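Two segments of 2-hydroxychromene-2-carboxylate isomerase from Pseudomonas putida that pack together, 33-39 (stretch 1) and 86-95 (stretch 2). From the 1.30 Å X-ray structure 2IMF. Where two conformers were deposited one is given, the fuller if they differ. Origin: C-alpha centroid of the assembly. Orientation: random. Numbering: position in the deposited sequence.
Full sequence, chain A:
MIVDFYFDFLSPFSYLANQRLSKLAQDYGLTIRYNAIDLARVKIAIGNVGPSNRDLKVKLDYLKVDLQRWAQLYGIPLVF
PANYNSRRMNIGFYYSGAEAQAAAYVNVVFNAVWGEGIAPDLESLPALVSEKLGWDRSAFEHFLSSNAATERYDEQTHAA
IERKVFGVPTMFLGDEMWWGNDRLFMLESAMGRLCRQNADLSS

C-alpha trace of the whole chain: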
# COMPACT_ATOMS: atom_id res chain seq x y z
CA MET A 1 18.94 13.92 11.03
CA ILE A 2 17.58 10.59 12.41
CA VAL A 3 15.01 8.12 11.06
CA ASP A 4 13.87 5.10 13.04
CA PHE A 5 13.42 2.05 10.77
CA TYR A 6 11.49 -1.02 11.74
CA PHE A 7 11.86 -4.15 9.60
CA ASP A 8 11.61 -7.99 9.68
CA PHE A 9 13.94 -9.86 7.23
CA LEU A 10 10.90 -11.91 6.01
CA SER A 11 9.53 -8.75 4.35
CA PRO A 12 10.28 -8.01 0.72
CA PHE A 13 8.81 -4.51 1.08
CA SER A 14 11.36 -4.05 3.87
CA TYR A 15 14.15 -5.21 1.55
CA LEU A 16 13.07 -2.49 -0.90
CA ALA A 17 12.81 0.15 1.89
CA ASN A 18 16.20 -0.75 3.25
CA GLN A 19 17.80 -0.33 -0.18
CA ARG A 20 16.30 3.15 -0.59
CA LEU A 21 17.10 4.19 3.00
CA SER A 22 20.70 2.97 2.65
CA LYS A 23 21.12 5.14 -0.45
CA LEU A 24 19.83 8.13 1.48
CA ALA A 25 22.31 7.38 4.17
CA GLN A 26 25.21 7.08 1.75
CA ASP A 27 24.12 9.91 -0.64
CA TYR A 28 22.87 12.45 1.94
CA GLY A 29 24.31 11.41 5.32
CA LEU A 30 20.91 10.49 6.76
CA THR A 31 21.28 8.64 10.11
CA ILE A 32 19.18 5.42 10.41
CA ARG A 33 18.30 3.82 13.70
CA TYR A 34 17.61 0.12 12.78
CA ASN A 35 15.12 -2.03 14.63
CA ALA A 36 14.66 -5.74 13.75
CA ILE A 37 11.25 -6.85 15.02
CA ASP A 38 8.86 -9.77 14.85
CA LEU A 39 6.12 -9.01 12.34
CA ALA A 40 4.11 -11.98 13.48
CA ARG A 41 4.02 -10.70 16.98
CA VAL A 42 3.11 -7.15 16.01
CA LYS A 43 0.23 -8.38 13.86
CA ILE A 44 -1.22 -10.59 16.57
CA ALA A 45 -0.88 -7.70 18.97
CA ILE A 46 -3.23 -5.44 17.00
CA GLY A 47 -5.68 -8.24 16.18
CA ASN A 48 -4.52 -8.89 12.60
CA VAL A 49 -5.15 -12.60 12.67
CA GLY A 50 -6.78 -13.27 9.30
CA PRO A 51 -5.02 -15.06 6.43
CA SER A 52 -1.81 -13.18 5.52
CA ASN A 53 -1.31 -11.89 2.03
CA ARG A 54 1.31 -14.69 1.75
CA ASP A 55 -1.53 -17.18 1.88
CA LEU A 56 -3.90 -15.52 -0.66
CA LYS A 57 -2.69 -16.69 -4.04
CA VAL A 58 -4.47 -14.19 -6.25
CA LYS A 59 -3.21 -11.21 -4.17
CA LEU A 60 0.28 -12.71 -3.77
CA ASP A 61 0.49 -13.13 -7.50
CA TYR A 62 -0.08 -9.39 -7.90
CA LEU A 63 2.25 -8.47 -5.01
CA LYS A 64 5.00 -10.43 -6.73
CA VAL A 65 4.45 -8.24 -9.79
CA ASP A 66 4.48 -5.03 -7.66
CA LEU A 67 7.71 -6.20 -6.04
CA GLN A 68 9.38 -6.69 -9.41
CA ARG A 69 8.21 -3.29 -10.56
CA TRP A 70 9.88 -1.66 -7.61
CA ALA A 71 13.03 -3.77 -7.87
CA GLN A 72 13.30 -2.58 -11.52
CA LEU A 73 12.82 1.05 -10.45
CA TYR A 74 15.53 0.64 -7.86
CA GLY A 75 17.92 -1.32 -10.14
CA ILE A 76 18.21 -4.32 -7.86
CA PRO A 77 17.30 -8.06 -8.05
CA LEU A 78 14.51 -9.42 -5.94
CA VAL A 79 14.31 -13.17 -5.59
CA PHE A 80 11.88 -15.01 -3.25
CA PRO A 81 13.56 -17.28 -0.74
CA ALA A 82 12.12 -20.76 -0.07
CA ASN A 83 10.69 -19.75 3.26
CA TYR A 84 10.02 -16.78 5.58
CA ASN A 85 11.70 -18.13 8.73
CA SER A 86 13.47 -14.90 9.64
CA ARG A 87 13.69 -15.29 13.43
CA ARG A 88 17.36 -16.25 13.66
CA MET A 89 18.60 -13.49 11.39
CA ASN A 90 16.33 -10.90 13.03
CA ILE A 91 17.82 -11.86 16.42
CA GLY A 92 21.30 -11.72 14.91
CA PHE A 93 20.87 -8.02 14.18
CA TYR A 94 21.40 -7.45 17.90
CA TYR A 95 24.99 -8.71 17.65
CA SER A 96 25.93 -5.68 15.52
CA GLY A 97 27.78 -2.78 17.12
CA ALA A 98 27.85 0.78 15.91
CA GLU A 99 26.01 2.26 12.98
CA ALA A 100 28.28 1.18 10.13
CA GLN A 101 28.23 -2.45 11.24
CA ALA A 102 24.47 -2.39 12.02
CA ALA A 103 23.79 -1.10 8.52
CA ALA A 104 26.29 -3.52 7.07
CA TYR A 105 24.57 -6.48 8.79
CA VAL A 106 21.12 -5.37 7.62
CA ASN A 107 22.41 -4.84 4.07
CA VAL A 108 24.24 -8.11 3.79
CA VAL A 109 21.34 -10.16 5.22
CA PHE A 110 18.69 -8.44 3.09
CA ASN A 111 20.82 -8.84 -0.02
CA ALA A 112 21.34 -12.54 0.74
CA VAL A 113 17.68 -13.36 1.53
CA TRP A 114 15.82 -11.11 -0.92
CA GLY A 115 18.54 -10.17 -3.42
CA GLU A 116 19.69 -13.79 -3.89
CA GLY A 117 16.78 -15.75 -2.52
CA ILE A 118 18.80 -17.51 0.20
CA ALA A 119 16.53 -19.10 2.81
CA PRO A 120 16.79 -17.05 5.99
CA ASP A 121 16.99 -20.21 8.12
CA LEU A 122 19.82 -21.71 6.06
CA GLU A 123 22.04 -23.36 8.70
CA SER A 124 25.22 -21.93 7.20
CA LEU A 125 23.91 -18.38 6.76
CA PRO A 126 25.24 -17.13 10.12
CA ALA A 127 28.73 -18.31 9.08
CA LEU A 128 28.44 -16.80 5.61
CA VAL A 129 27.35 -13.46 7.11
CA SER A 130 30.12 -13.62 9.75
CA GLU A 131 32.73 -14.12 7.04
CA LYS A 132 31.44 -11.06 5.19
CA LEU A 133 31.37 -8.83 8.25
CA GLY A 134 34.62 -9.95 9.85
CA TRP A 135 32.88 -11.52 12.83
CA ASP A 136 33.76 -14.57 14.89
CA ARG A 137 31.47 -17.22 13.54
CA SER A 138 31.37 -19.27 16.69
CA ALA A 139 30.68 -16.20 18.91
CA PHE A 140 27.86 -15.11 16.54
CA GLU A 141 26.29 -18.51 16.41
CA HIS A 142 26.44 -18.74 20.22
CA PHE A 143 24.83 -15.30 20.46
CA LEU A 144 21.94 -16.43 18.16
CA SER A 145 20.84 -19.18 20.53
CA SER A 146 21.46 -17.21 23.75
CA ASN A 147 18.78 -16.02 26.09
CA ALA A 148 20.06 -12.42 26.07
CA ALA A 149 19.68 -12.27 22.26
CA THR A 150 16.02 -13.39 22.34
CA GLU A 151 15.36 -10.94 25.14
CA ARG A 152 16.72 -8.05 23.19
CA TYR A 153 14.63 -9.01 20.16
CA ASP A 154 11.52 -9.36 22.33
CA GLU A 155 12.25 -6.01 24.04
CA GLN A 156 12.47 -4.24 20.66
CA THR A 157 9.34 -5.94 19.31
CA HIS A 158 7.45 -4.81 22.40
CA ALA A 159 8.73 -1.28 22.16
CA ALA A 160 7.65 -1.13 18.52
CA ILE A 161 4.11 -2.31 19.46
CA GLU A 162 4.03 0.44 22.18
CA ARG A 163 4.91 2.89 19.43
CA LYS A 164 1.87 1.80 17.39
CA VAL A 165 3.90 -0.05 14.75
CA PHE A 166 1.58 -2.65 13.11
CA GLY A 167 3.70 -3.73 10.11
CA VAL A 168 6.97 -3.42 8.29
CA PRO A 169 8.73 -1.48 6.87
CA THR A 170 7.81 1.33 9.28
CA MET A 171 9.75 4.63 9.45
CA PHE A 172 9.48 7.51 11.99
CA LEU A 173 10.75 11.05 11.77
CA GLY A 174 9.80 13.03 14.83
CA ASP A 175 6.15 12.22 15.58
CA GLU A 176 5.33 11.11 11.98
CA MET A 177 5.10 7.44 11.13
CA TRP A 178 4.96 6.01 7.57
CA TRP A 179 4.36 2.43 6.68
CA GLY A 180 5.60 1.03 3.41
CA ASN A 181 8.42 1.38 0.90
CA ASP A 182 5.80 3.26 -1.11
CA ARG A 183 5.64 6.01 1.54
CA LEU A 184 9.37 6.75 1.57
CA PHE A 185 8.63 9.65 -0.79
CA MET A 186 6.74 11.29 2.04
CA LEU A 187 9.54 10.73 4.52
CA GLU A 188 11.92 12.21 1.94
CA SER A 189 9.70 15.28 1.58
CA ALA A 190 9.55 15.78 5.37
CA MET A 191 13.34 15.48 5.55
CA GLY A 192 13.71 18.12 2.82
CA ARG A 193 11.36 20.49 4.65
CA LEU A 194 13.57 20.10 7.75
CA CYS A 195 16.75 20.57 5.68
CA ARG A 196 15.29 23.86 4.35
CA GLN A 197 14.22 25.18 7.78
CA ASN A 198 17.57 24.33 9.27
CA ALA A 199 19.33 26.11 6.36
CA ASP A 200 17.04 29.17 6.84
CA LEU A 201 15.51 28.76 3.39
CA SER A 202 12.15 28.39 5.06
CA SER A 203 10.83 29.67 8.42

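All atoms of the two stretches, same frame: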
# COMPACT_ATOMS: atom_id res chain seq x y z
N ARG A 33 18.33 4.67 12.55
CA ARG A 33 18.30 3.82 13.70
C ARG A 33 17.52 2.53 13.33
O ARG A 33 16.27 2.56 13.16
CB ARG A 33 17.69 4.54 14.90
CG ARG A 33 17.64 3.69 16.12
CD ARG A 33 17.15 4.50 17.36
NE ARG A 33 17.33 5.94 17.17
CZ ARG A 33 16.48 6.89 17.60
NH1 ARG A 33 15.37 6.58 18.26
NH2 ARG A 33 16.73 8.15 17.36
N TYR A 34 18.22 1.40 13.23
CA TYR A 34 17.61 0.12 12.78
C TYR A 34 16.97 -0.65 13.92
O TYR A 34 17.54 -0.71 15.05
CB TYR A 34 18.68 -0.77 12.20
CG TYR A 34 19.27 -0.26 10.94
CD1 TYR A 34 20.38 0.60 11.00
CD2 TYR A 34 18.75 -0.58 9.67
CE1 TYR A 34 20.97 1.10 9.85
CE2 TYR A 34 19.35 -0.08 8.52
CZ TYR A 34 20.45 0.79 8.63
OH TYR A 34 21.04 1.26 7.49
N ASN A 35 15.80 -1.23 13.67
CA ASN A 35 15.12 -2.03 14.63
C ASN A 35 14.58 -3.30 13.95
O ASN A 35 13.57 -3.24 13.26
CB ASN A 35 13.92 -1.23 15.21
CG ASN A 35 14.35 0.09 15.90
OD1 ASN A 35 14.78 0.10 17.05
ND2 ASN A 35 14.31 1.17 15.15
N ALA A 36 15.18 -4.45 14.26
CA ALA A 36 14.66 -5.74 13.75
C ALA A 36 13.58 -6.23 14.69
O ALA A 36 13.83 -6.36 15.91
CB ALA A 36 15.77 -6.79 13.63
N ILE A 37 12.37 -6.47 14.15
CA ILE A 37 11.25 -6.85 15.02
C ILE A 37 10.45 -7.99 14.42
O ILE A 37 10.57 -8.31 13.24
CB ILE A 37 10.23 -5.68 15.28
CG1 ILE A 37 9.69 -5.12 13.93
CG2 ILE A 37 10.96 -4.53 15.98
CD1 ILE A 37 8.52 -4.10 14.13
N ASP A 38 9.64 -8.60 15.25
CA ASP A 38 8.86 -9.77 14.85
C ASP A 38 7.52 -9.38 14.27
O ASP A 38 6.55 -9.10 15.05
CB ASP A 38 8.70 -10.70 16.05
CG ASP A 38 8.09 -12.04 15.69
OD1 ASP A 38 7.51 -12.25 14.64
OD2 ASP A 38 8.09 -12.95 16.57
N LEU A 39 7.40 -9.41 12.94
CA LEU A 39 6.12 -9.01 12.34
C LEU A 39 4.95 -9.83 12.88
O LEU A 39 3.85 -9.32 13.08
CB LEU A 39 6.17 -9.19 10.82
CG LEU A 39 4.86 -8.86 10.08
CD1 LEU A 39 4.42 -7.43 10.33
CD2 LEU A 39 5.00 -9.19 8.62
N SER A 86 12.52 -15.98 9.42
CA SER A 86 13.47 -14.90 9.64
C SER A 86 13.87 -14.73 11.09
O SER A 86 14.67 -13.85 11.37
CB SER A 86 12.80 -13.60 9.18
OG SER A 86 11.54 -13.49 9.87
N ARG A 87 13.42 -15.57 12.02
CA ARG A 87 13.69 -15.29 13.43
C ARG A 87 15.16 -15.24 13.76
O ARG A 87 15.61 -14.31 14.43
CB ARG A 87 13.06 -16.40 14.27
CG ARG A 87 13.35 -16.24 15.79
CD ARG A 87 12.69 -17.34 16.70
NE ARG A 87 11.40 -17.85 16.25
CZ ARG A 87 10.22 -17.22 16.33
NH1 ARG A 87 10.13 -15.99 16.83
NH2 ARG A 87 9.12 -17.84 15.88
N ARG A 88 15.95 -16.21 13.30
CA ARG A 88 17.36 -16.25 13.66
C ARG A 88 18.11 -15.02 13.18
O ARG A 88 18.89 -14.41 13.92
CB ARG A 88 17.99 -17.56 13.12
CG ARG A 88 19.53 -17.57 13.02
CD ARG A 88 20.17 -19.00 13.06
NE ARG A 88 19.90 -19.82 11.87
CZ ARG A 88 19.76 -21.14 11.87
NH1 ARG A 88 19.86 -21.86 12.99
NH2 ARG A 88 19.50 -21.76 10.73
N MET A 89 17.89 -14.64 11.90
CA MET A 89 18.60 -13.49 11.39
C MET A 89 18.10 -12.19 12.01
O MET A 89 18.90 -11.23 12.12
CB MET A 89 18.73 -13.43 9.86
CG MET A 89 19.33 -14.70 9.22
SD MET A 89 20.91 -15.25 9.86
CE MET A 89 22.01 -14.00 9.22
N ASN A 90 16.82 -12.11 12.32
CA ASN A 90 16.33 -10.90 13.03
C ASN A 90 17.07 -10.75 14.39
O ASN A 90 17.49 -9.65 14.76
CB ASN A 90 14.81 -11.04 13.29
CG ASN A 90 13.92 -10.81 12.08
OD1 ASN A 90 14.37 -10.36 11.03
ND2 ASN A 90 12.64 -11.14 12.26
N ILE A 91 17.11 -11.88 15.14
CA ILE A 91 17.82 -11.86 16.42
C ILE A 91 19.30 -11.47 16.22
O ILE A 91 19.90 -10.67 16.99
CB ILE A 91 17.75 -13.20 17.04
CG1 ILE A 91 16.35 -13.49 17.56
CG2 ILE A 91 18.82 -13.26 18.15
CD1 ILE A 91 16.04 -14.98 18.02
N GLY A 92 19.91 -11.98 15.14
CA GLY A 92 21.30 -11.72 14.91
C GLY A 92 21.63 -10.26 14.69
O GLY A 92 22.79 -9.83 14.90
N PHE A 93 20.64 -9.45 14.29
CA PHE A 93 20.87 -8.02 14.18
C PHE A 93 21.41 -7.45 15.50
O PHE A 93 22.17 -6.51 15.47
CB PHE A 93 19.56 -7.28 13.78
CG PHE A 93 19.65 -5.79 13.96
CD1 PHE A 93 20.31 -5.06 13.04
CD2 PHE A 93 19.12 -5.15 15.09
CE1 PHE A 93 20.52 -3.71 13.20
CE2 PHE A 93 19.29 -3.80 15.28
CZ PHE A 93 19.98 -3.10 14.33
N TYR A 94 20.97 -7.98 16.62
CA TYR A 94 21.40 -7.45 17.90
C TYR A 94 22.83 -7.82 18.27
O TYR A 94 23.30 -7.35 19.32
CB TYR A 94 20.36 -7.84 18.96
CG TYR A 94 19.04 -7.16 18.60
CD1 TYR A 94 18.91 -5.79 18.80
CD2 TYR A 94 18.00 -7.85 17.94
CE1 TYR A 94 17.78 -5.08 18.36
CE2 TYR A 94 16.86 -7.19 17.52
CZ TYR A 94 16.79 -5.80 17.69
OH TYR A 94 15.68 -5.08 17.27
N TYR A 95 23.55 -8.55 17.44
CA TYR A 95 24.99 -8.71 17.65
C TYR A 95 25.74 -7.49 17.10
O TYR A 95 26.89 -7.34 17.46
CB TYR A 95 25.43 -9.93 16.84
CG TYR A 95 26.84 -10.45 17.14
CD1 TYR A 95 27.00 -11.30 18.22
CD2 TYR A 95 27.94 -10.18 16.29
CE1 TYR A 95 28.27 -11.85 18.53
CE2 TYR A 95 29.21 -10.73 16.60
CZ TYR A 95 29.28 -11.58 17.66
OH TYR A 95 30.57 -12.07 17.93
O HOH W 1 6.88 -15.14 16.02

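The contact joins the end of a strand, 33-36, and the loop that follows it to a helix that starts at Arg87. Its centre is Ala36. There the two backbones come closest, with the CA atoms of Ala36 and Asn90 5.5 Å apart, and the alanine methyl group points toward the helical stretch. Ala36 CB lies 3.5 Å from the backbone atom Asn90 O, 3.8 Å from Phe93 CB and 4.1 Å from Tyr94 CE2. With one carbon touching three residues of the helical stretch, Asn90, Phe93 and Tyr94, the methyl group is closely packed on these sides. The first rule of this contact is a small residue where backbones approach closely.

Strand alternation sets the next one. Tyr34 and Ala36 direct their CA-to-CB bonds toward the helical stretch, while Asn35 between them directs its own away. Tyr34, with chi1 at -67° (m), then carries its ring away from the partner, so that the closest contact is made at the base of the side chain: Tyr34 CB lies 3.4 Å from Phe93 CZ. Phe93 CE1 also approaches the Tyr34 ring obliquely, while the end of the side chain leads away.

Phe93 does the reverse. Its chi1 of 167° (t) and chi2 of 78° extend the ring along the strand, from Ala36 beside its CB to Tyr34 at its tip. One phenyl group therefore spans two inward-pointing strand positions, and being wholly apolar it suits this buried place.

Tyr94 supplies a direct hydrogen bond between the stretches. Its CB leaves sideways, but chi1 of -64° (m) and chi2 of -74° bring the phenol end back to the strand, where Tyr94 OH donates to Ala36 O at 2.6 Å. The carbonyl oxygen lies at the edge of the ring, near its plane, as suits a phenolic hydroxyl donating along its own plane. Ala36 N is also near, 3.1 Å from Tyr94 OH. Here a tyrosine offers both reach and polarity: ring carbon against the alanine methyl, hydroxyl against the strand backbone.

Asn90 is buried and points toward the strand, with chi1 at -76° (m). Its amide comes near the loop, Asn90 ND2 standing 3.6 Å from Ile37 O, but both polar ends of the side chain find their hydrogen bonds elsewhere in the structure, which makes a buried amide affordable.

At the exposed margin the contact turns ionic and looser. Arg87 runs out straight through chi1 177° and chi2 178° (both t), then bends at chi3, -33°, outside the usual wells; its end comes nearer to the loop. Asp38, chi1 -171° (t), meets it in a long salt bridge, Asp38 OD2 to Arg87 NH1 at 3.7 Å, with the carboxylate oxygen near the guanidinium plane. A water reinforces the pair, donating to Asp38 OD2 at 2.6 Å and weakly accepting from Arg87 NH1 at 3.5 Å. Asp38 also works as an N-cap, so its carboxylate serves a helix start as well as the arginine.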